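Local atomic coordinates of endonuclease EndoMS (Thermococcus kodakarensis KOD1, PDB entry 5GKG), a protein that cuts DNA as a mismatch-specific endonuclease and probably also cleaves the 3' and 5' single-stranded ends of branched structures. Residues Phe34-Val39 with Leu49-Arg54; Val145-Phe150 with Arg169-Asn174. The protein carries 1 engineered substitution. One frame throughout, in Å; residues are numbered along the deposited sequence.

The two interactions lie in different domains of the chain. Interaction 1 pairs strands of the N-terminal PH-like domain. Interaction 2 joins two loops at the margin of the C-terminal nuclease domain, which belongs to the PDDEXK clan. Their centres are about 59 Å apart and their nearest atoms about 46 Å, so neither touches the other. Interaction 1 comes within about 6 Å of the bound nucleic acid at its nearest atom and meets the second subunit. Interaction 2 stays about 14 Å from the nucleic acid at its nearest atom, and the Phe150 side chain is about 14 Å from the bound magnesium ion.

Interaction 1: residues Phe34-Val39 with Leu49-Arg54; sequences FARCKV and LGSGDR
At the edge of the Arg54 guanidinium, near its plane, NH2 is 2.8 Å from Cys37 O; Gly52 CA lies on one face, toward the rim, and Leu49 CD2 over the centre of the other. Arg54 NH1 and NH2 both donate end-on to Gly50 O, each at 2.7 Å. The Arg54 chain bends at chi2 (115°) and carries its CD to 3.8 Å from Cys37 SG. Ser51 OG sits at the edge of the Arg36 guanidinium and is hydrogen-bonded to Glu110, while Arg36 NH1 forms a salt bridge with Glu111. Asp53 OD1 lies 3.3 Å from Arg36 CB and bonds to Tyr113 OH.

The backbones pair antiparallel, Ala35 with Arg54 and Cys37 with Gly52, then Val39 with Leu49. The register slips by one residue between the last two pairs, a beta bulge at the corner where the chain turns near Ser51. Val39 CB meets Leu49 CB at 4.0 Å.

Arg54 also makes a salt bridge to Asp122 of the second subunit, and Asp53 makes one to its Lys5. With an alanine in place of Arg54 the guanidinium is gone, which is likely to leave Gly50 O without two donors and Asp122 of the second subunit without its partner. One cation thus ties the bulged corner to the subunit interface.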
ATOM      1  N   PHE A  34     -13.950 -12.022 -16.132  1.00 32.92           N
ATOM      2  CA  PHE A  34     -13.912 -13.165 -15.227  1.00 15.82           C
ATOM      3  C   PHE A  34     -13.261 -14.303 -15.996  1.00 28.36           C
ATOM      4  O   PHE A  34     -13.749 -14.698 -17.054  1.00 27.77           O
ATOM      5  CB  PHE A  34     -15.319 -13.570 -14.752  1.00 24.20           C
ATOM      6  CG  PHE A  34     -16.053 -12.508 -13.951  1.00 27.45           C
ATOM      7  CD1 PHE A  34     -15.369 -11.474 -13.307  1.00 24.52           C
ATOM      8  CD2 PHE A  34     -17.447 -12.561 -13.830  1.00 27.84           C
ATOM      9  CE1 PHE A  34     -16.060 -10.505 -12.546  1.00 29.00           C
ATOM     10  CE2 PHE A  34     -18.151 -11.598 -13.093  1.00 21.98           C
ATOM     11  CZ  PHE A  34     -17.453 -10.562 -12.446  1.00 27.94           C
ATOM     12  N   ALA A  35     -12.153 -14.833 -15.504  1.00 20.31           N
ATOM     13  CA  ALA A  35     -11.435 -15.777 -16.340  1.00 29.97           C
ATOM     14  C   ALA A  35     -10.573 -16.757 -15.574  1.00 30.09           C
ATOM     15  O   ALA A  35     -10.100 -16.481 -14.476  1.00 32.98           O
ATOM     16  CB  ALA A  35     -10.564 -15.016 -17.356  1.00 28.82           C
ATOM     17  N   ARG A  36     -10.373 -17.910 -16.187  1.00 29.53           N
ATOM     18  CA  ARG A  36      -9.311 -18.800 -15.793  1.00 29.70           C
ATOM     19  C   ARG A  36      -8.081 -18.319 -16.532  1.00 38.11           C
ATOM     20  O   ARG A  36      -8.107 -18.151 -17.763  1.00 33.74           O
ATOM     21  CB  ARG A  36      -9.626 -20.252 -16.148  1.00 27.55           C
ATOM     22  CG  ARG A  36      -8.703 -21.219 -15.479  1.00 28.35           C
ATOM     23  CD  ARG A  36      -9.125 -22.636 -15.732  1.00 39.90           C
ATOM     24  NE  ARG A  36      -8.630 -23.107 -17.016  1.00 59.75           N
ATOM     25  CZ  ARG A  36      -9.406 -23.400 -18.056  1.00 90.50           C
ATOM     26  NH1 ARG A  36     -10.731 -23.274 -17.963  1.00 54.42           N
ATOM     27  NH2 ARG A  36      -8.852 -23.824 -19.188  1.00 96.77           N
ATOM     28  N   CYS A  37      -7.003 -18.080 -15.803  1.00 38.76           N
ATOM     29  CA  CYS A  37      -5.820 -17.545 -16.458  1.00 38.90           C
ATOM     30  C   CYS A  37      -4.508 -17.928 -15.813  1.00 37.86           C
ATOM     31  O   CYS A  37      -4.468 -18.568 -14.762  1.00 34.84           O
ATOM     32  CB  CYS A  37      -5.907 -16.016 -16.519  1.00 25.15           C
ATOM     33  SG  CYS A  37      -6.124 -15.214 -14.924  1.00 30.55           S
ATOM     34  N   LYS A  38      -3.441 -17.500 -16.482  1.00 36.31           N
ATOM     35  CA  LYS A  38      -2.076 -17.546 -15.984  1.00 28.29           C
ATOM     36  C   LYS A  38      -1.519 -16.124 -16.004  1.00 31.11           C
ATOM     37  O   LYS A  38      -1.817 -15.337 -16.899  1.00 32.49           O
ATOM     38  CB  LYS A  38      -1.208 -18.477 -16.831  1.00 41.20           C
ATOM     39  CG  LYS A  38      -1.516 -19.942 -16.684  1.00 30.37           C
ATOM     40  CD  LYS A  38      -0.618 -20.740 -17.603  1.00 34.10           C
ATOM     41  CE  LYS A  38      -0.781 -22.244 -17.378  1.00 44.55           C
ATOM     42  NZ  LYS A  38       0.178 -23.010 -18.224  1.00 60.01           N
ATOM     43  N   VAL A  39      -0.722 -15.776 -15.008  1.00 35.62           N
ATOM     44  CA  VAL A  39      -0.133 -14.449 -15.000  1.00 34.42           C
ATOM     45  C   VAL A  39       1.383 -14.515 -14.915  1.00 33.81           C
ATOM     46  O   VAL A  39       1.959 -15.182 -14.056  1.00 32.77           O
ATOM     47  CB  VAL A  39      -0.657 -13.609 -13.848  1.00 24.21           C
ATOM     48  CG1 VAL A  39      -0.169 -12.172 -13.997  1.00 20.10           C
ATOM     49  CG2 VAL A  39      -2.163 -13.684 -13.804  1.00 24.04           C
ATOM     50  N   LEU A  49       2.014 -16.827 -11.623  1.00 27.47           N
ATOM     51  CA  LEU A  49       0.768 -17.308 -11.041  1.00 31.94           C
ATOM     52  C   LEU A  49       0.168 -18.352 -12.003  1.00 39.74           C
ATOM     53  O   LEU A  49      -0.097 -18.064 -13.181  1.00 38.85           O
ATOM     54  CB  LEU A  49      -0.220 -16.147 -10.785  1.00 20.69           C
ATOM     55  CG  LEU A  49      -1.548 -16.513 -10.102  1.00 31.52           C
ATOM     56  CD1 LEU A  49      -1.285 -17.225  -8.781  1.00 26.84           C
ATOM     57  CD2 LEU A  49      -2.505 -15.317  -9.883  1.00 24.21           C
ATOM     58  N   GLY A  50      -0.033 -19.570 -11.509  1.00 24.40           N
ATOM     59  CA  GLY A  50      -0.529 -20.642 -12.351  1.00 23.31           C
ATOM     60  C   GLY A  50      -2.016 -20.508 -12.594  1.00 35.98           C
ATOM     61  O   GLY A  50      -2.675 -19.621 -12.045  1.00 29.27           O
ATOM     62  N   SER A  51      -2.539 -21.415 -13.410  1.00 38.16           N
ATOM     63  CA  SER A  51      -3.937 -21.398 -13.828  1.00 33.79           C
ATOM     64  C   SER A  51      -4.940 -21.416 -12.663  1.00 29.81           C
ATOM     65  O   SER A  51      -4.857 -22.235 -11.749  1.00 39.21           O
ATOM     66  CB  SER A  51      -4.199 -22.574 -14.766  1.00 21.09           C
ATOM     67  OG  SER A  51      -5.452 -22.439 -15.399  1.00 68.80           O
ATOM     68  N   GLY A  52      -5.885 -20.487 -12.706  1.00 27.10           N
ATOM     69  CA  GLY A  52      -6.864 -20.348 -11.651  1.00 19.48           C
ATOM     70  C   GLY A  52      -7.829 -19.265 -12.083  1.00 27.10           C
ATOM     71  O   GLY A  52      -7.577 -18.567 -13.075  1.00 25.30           O
ATOM     72  N   ASP A  53      -8.925 -19.116 -11.344  1.00 16.54           N
ATOM     73  CA  ASP A  53      -9.933 -18.127 -11.693  1.00 22.19           C
ATOM     74  C   ASP A  53      -9.708 -16.836 -10.955  1.00 29.40           C
ATOM     75  O   ASP A  53      -9.516 -16.846  -9.730  1.00 42.50           O
ATOM     76  CB  ASP A  53     -11.348 -18.613 -11.378  1.00 27.78           C
ATOM     77  CG  ASP A  53     -11.739 -19.827 -12.166  1.00 33.16           C
ATOM     78  OD1 ASP A  53     -11.011 -20.203 -13.115  1.00 32.20           O
ATOM     79  OD2 ASP A  53     -12.793 -20.406 -11.826  1.00 35.17           O
ATOM     80  N   ARG A  54      -9.780 -15.723 -11.682  1.00 26.17           N
ATOM     81  CA  ARG A  54      -9.579 -14.412 -11.074  1.00 20.22           C
ATOM     82  C   ARG A  54     -10.463 -13.378 -11.746  1.00 27.61           C
ATOM     83  O   ARG A  54     -10.938 -13.575 -12.873  1.00 24.29           O
ATOM     84  CB  ARG A  54      -8.092 -13.997 -11.155  1.00 16.68           C
ATOM     85  CG  ARG A  54      -7.153 -14.853 -10.310  1.00 19.56           C
ATOM     86  CD  ARG A  54      -6.183 -15.624 -11.175  1.00 34.10           C
ATOM     87  NE  ARG A  54      -5.640 -16.752 -10.429  1.00 38.79           N
ATOM     88  CZ  ARG A  54      -4.801 -17.653 -10.920  1.00 24.53           C
ATOM     89  NH1 ARG A  54      -4.374 -18.648 -10.159  1.00 62.76           N
ATOM     90  NH2 ARG A  54      -4.401 -17.553 -12.175  1.00 41.99           N
TER

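Interaction 2: residues Val145-Phe150 with Arg169-Asn174; sequences VIEPGF and RDSDGN
Phe150 meets Arg169 through its ring, with CD1 at 3.2 Å from Arg169 O. The carbonyl approaches the ring obliquely. With CG anti to the backbone N (chi1 166°), the Phe150 ring comes up to Arg169 O. Ile146 CG2 lies over one ring face, toward the rim. Val176 and Leu178 of strand 175-180 and Ile139 of helix 132-141 also touch the ring. Phe150 is buried among these side chains, and this is the tightly packed part of the contact.

Glu147, partly exposed, meets the buried Asp170 at a second point. Glu147 OE1 comes within 3.4 Å of Asp170 CB. The two carboxylates are almost parallel, with planes 8° apart, and Glu147 OE1 is 4.8 Å from Asp170 OD2. Arg209 makes a salt bridge to each of them, so its positive charge probably offsets the repulsion between the two carboxylates.

Asp170 also organises its own loop. Asn174 N donates to Asp170 OD1 at 2.9 Å, from above the carboxylate plane. Asn174 ND2 donates to the syn lone pair of Asp170 OD2 at 3.1 Å.

The other side is loose and faces solvent. Gly149 and Ser171 are exposed. Gly149 O is 3.3 Å from Ser171 N, but the angle is poor and no bond forms. Ser171 OG stays 3.9 Å from Pro148 O. No hydrogen bond crosses between the segments at all.

Both loops are tight turns. Glu147-Phe150 is a type II turn with Gly149 at positive phi, leading into strand 151-158. Asp170-Gly173 is a type I turn followed by a G1 bulge at Gly173, the classic connection of a beta hairpin. Here it joins strands 163-169 and 175-180 in the mixed sheet of the PDDEXK-type nuclease domain.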
ATOM      1  N   VAL A 145      -2.512  23.115  22.092  1.00 32.32           N
ATOM      2  CA  VAL A 145      -2.698  21.652  22.111  1.00 37.96           C
ATOM      3  C   VAL A 145      -1.343  20.974  22.262  1.00 39.56           C
ATOM      4  O   VAL A 145      -1.274  19.821  22.659  1.00 51.11           O
ATOM      5  CB  VAL A 145      -3.399  21.040  20.842  1.00 27.96           C
ATOM      6  CG1 VAL A 145      -4.698  21.699  20.557  1.00 40.38           C
ATOM      7  CG2 VAL A 145      -2.497  21.092  19.635  1.00 34.04           C
ATOM      8  N   ILE A 146      -0.270  21.698  21.951  1.00 38.06           N
ATOM      9  CA  ILE A 146       1.081  21.217  22.178  1.00 37.73           C
ATOM     10  C   ILE A 146       1.537  21.604  23.588  1.00 47.06           C
ATOM     11  O   ILE A 146       1.875  20.750  24.399  1.00 45.86           O
ATOM     12  CB  ILE A 146       2.055  21.760  21.127  1.00 33.36           C
ATOM     13  CG1 ILE A 146       1.658  21.248  19.743  1.00 30.89           C
ATOM     14  CG2 ILE A 146       3.472  21.333  21.457  1.00 34.47           C
ATOM     15  CD1 ILE A 146       1.476  19.744  19.679  1.00 25.44           C
ATOM     16  N   GLU A 147       1.557  22.902  23.856  1.00 40.22           N
ATOM     17  CA  GLU A 147       1.943  23.435  25.155  1.00 34.91           C
ATOM     18  C   GLU A 147       1.746  24.949  25.115  1.00 43.71           C
ATOM     19  O   GLU A 147       1.717  25.547  24.044  1.00 55.62           O
ATOM     20  CB  GLU A 147       3.392  23.092  25.497  1.00 42.71           C
ATOM     21  CG  GLU A 147       4.395  23.939  24.747  1.00 44.11           C
ATOM     22  CD  GLU A 147       5.812  23.863  25.325  1.00 67.71           C
ATOM     23  OE1 GLU A 147       6.478  24.927  25.379  1.00 75.92           O
ATOM     24  OE2 GLU A 147       6.268  22.755  25.705  1.00 39.42           O
ATOM     25  N   PRO A 148       1.586  25.580  26.280  1.00 41.93           N
ATOM     26  CA  PRO A 148       1.346  27.027  26.276  1.00 53.82           C
ATOM     27  C   PRO A 148       2.543  27.818  25.755  1.00 39.53           C
ATOM     28  O   PRO A 148       3.673  27.510  26.117  1.00 48.90           O
ATOM     29  CB  PRO A 148       1.085  27.343  27.756  1.00 36.30           C
ATOM     30  CG  PRO A 148       0.754  26.037  28.385  1.00 48.66           C
ATOM     31  CD  PRO A 148       1.556  25.024  27.639  1.00 42.83           C
ATOM     32  N   GLY A 149       2.294  28.810  24.907  1.00 44.89           N
ATOM     33  CA  GLY A 149       3.360  29.627  24.359  1.00 47.00           C
ATOM     34  C   GLY A 149       4.237  28.869  23.380  1.00 64.82           C
ATOM     35  O   GLY A 149       5.415  29.182  23.213  1.00 67.12           O
ATOM     36  N   PHE A 150       3.672  27.849  22.749  1.00 51.96           N
ATOM     37  CA  PHE A 150       4.357  27.201  21.659  1.00 32.83           C
ATOM     38  C   PHE A 150       4.057  28.032  20.410  1.00 42.43           C
ATOM     39  O   PHE A 150       2.913  28.441  20.176  1.00 40.95           O
ATOM     40  CB  PHE A 150       3.922  25.732  21.500  1.00 40.78           C
ATOM     41  CG  PHE A 150       4.343  25.108  20.183  1.00 23.25           C
ATOM     42  CD1 PHE A 150       5.670  24.837  19.922  1.00 27.54           C
ATOM     43  CD2 PHE A 150       3.409  24.814  19.207  1.00 31.73           C
ATOM     44  CE1 PHE A 150       6.066  24.296  18.706  1.00 21.59           C
ATOM     45  CE2 PHE A 150       3.797  24.266  17.990  1.00 35.07           C
ATOM     46  CZ  PHE A 150       5.121  24.007  17.746  1.00 29.54           C
ATOM     47  N   ARG A 169       9.083  27.262  17.906  1.00 30.27           N
ATOM     48  CA  ARG A 169       9.791  27.652  19.119  1.00 38.53           C
ATOM     49  C   ARG A 169       8.926  27.416  20.345  1.00 40.18           C
ATOM     50  O   ARG A 169       7.708  27.301  20.240  1.00 44.75           O
ATOM     51  CB  ARG A 169      10.189  29.124  19.088  1.00 45.45           C
ATOM     52  CG  ARG A 169      10.922  29.580  17.864  1.00 42.66           C
ATOM     53  CD  ARG A 169      11.431  31.001  18.079  1.00 65.90           C
ATOM     54  NE  ARG A 169      12.890  31.070  18.201  1.00 72.94           N
ATOM     55  CZ  ARG A 169      13.550  31.240  19.344  1.00 69.75           C
ATOM     56  NH1 ARG A 169      12.882  31.358  20.486  1.00 53.25           N
ATOM     57  NH2 ARG A 169      14.881  31.293  19.344  1.00 71.20           N
ATOM     58  N   ASP A 170       9.551  27.365  21.512  1.00 28.27           N
ATOM     59  CA  ASP A 170       8.789  27.358  22.743  1.00 34.02           C
ATOM     60  C   ASP A 170       9.046  28.666  23.484  1.00 55.11           C
ATOM     61  O   ASP A 170       9.873  29.484  23.062  1.00 55.31           O
ATOM     62  CB  ASP A 170       9.138  26.142  23.610  1.00 38.74           C
ATOM     63  CG  ASP A 170      10.618  26.078  24.018  1.00 50.78           C
ATOM     64  OD1 ASP A 170      11.289  27.128  24.116  1.00 47.37           O
ATOM     65  OD2 ASP A 170      11.115  24.952  24.260  1.00 59.76           O
ATOM     66  N   SER A 171       8.362  28.847  24.603  1.00 44.05           N
ATOM     67  CA  SER A 171       8.407  30.117  25.309  1.00 48.62           C
ATOM     68  C   SER A 171       9.765  30.424  25.946  1.00 50.42           C
ATOM     69  O   SER A 171      10.026  31.564  26.306  1.00 76.29           O
ATOM     70  CB  SER A 171       7.306  30.151  26.368  1.00 52.11           C
ATOM     71  OG  SER A 171       7.229  28.915  27.047  1.00 76.92           O
ATOM     72  N   ASP A 172      10.617  29.413  26.085  1.00 58.66           N
ATOM     73  CA  ASP A 172      11.966  29.573  26.643  1.00 41.61           C
ATOM     74  C   ASP A 172      13.015  29.816  25.562  1.00 42.64           C
ATOM     75  O   ASP A 172      14.212  29.789  25.837  1.00 64.62           O
ATOM     76  CB  ASP A 172      12.375  28.345  27.461  1.00 52.79           C
ATOM     77  CG  ASP A 172      11.872  28.396  28.890  1.00 85.98           C
ATOM     78  OD1 ASP A 172      10.922  29.164  29.165  1.00 83.97           O
ATOM     79  OD2 ASP A 172      12.430  27.661  29.738  1.00112.08           O
ATOM     80  N   GLY A 173      12.576  29.987  24.321  1.00 57.91           N
ATOM     81  CA  GLY A 173      13.498  30.275  23.236  1.00 61.63           C
ATOM     82  C   GLY A 173      14.214  29.090  22.600  1.00 58.81           C
ATOM     83  O   GLY A 173      15.133  29.272  21.804  1.00 55.94           O
ATOM     84  N   ASN A 174      13.804  27.875  22.953  1.00 50.64           N
ATOM     85  CA  ASN A 174      14.279  26.686  22.263  1.00 37.59           C
ATOM     86  C   ASN A 174      13.590  26.484  20.907  1.00 50.89           C
ATOM     87  O   ASN A 174      12.445  26.905  20.700  1.00 47.82           O
ATOM     88  CB  ASN A 174      14.056  25.445  23.119  1.00 44.76           C
ATOM     89  CG  ASN A 174      14.672  25.557  24.490  1.00 40.01           C
ATOM     90  OD1 ASN A 174      15.890  25.525  24.639  1.00 66.26           O
ATOM     91  ND2 ASN A 174      13.825  25.651  25.515  1.00 48.30           N
TER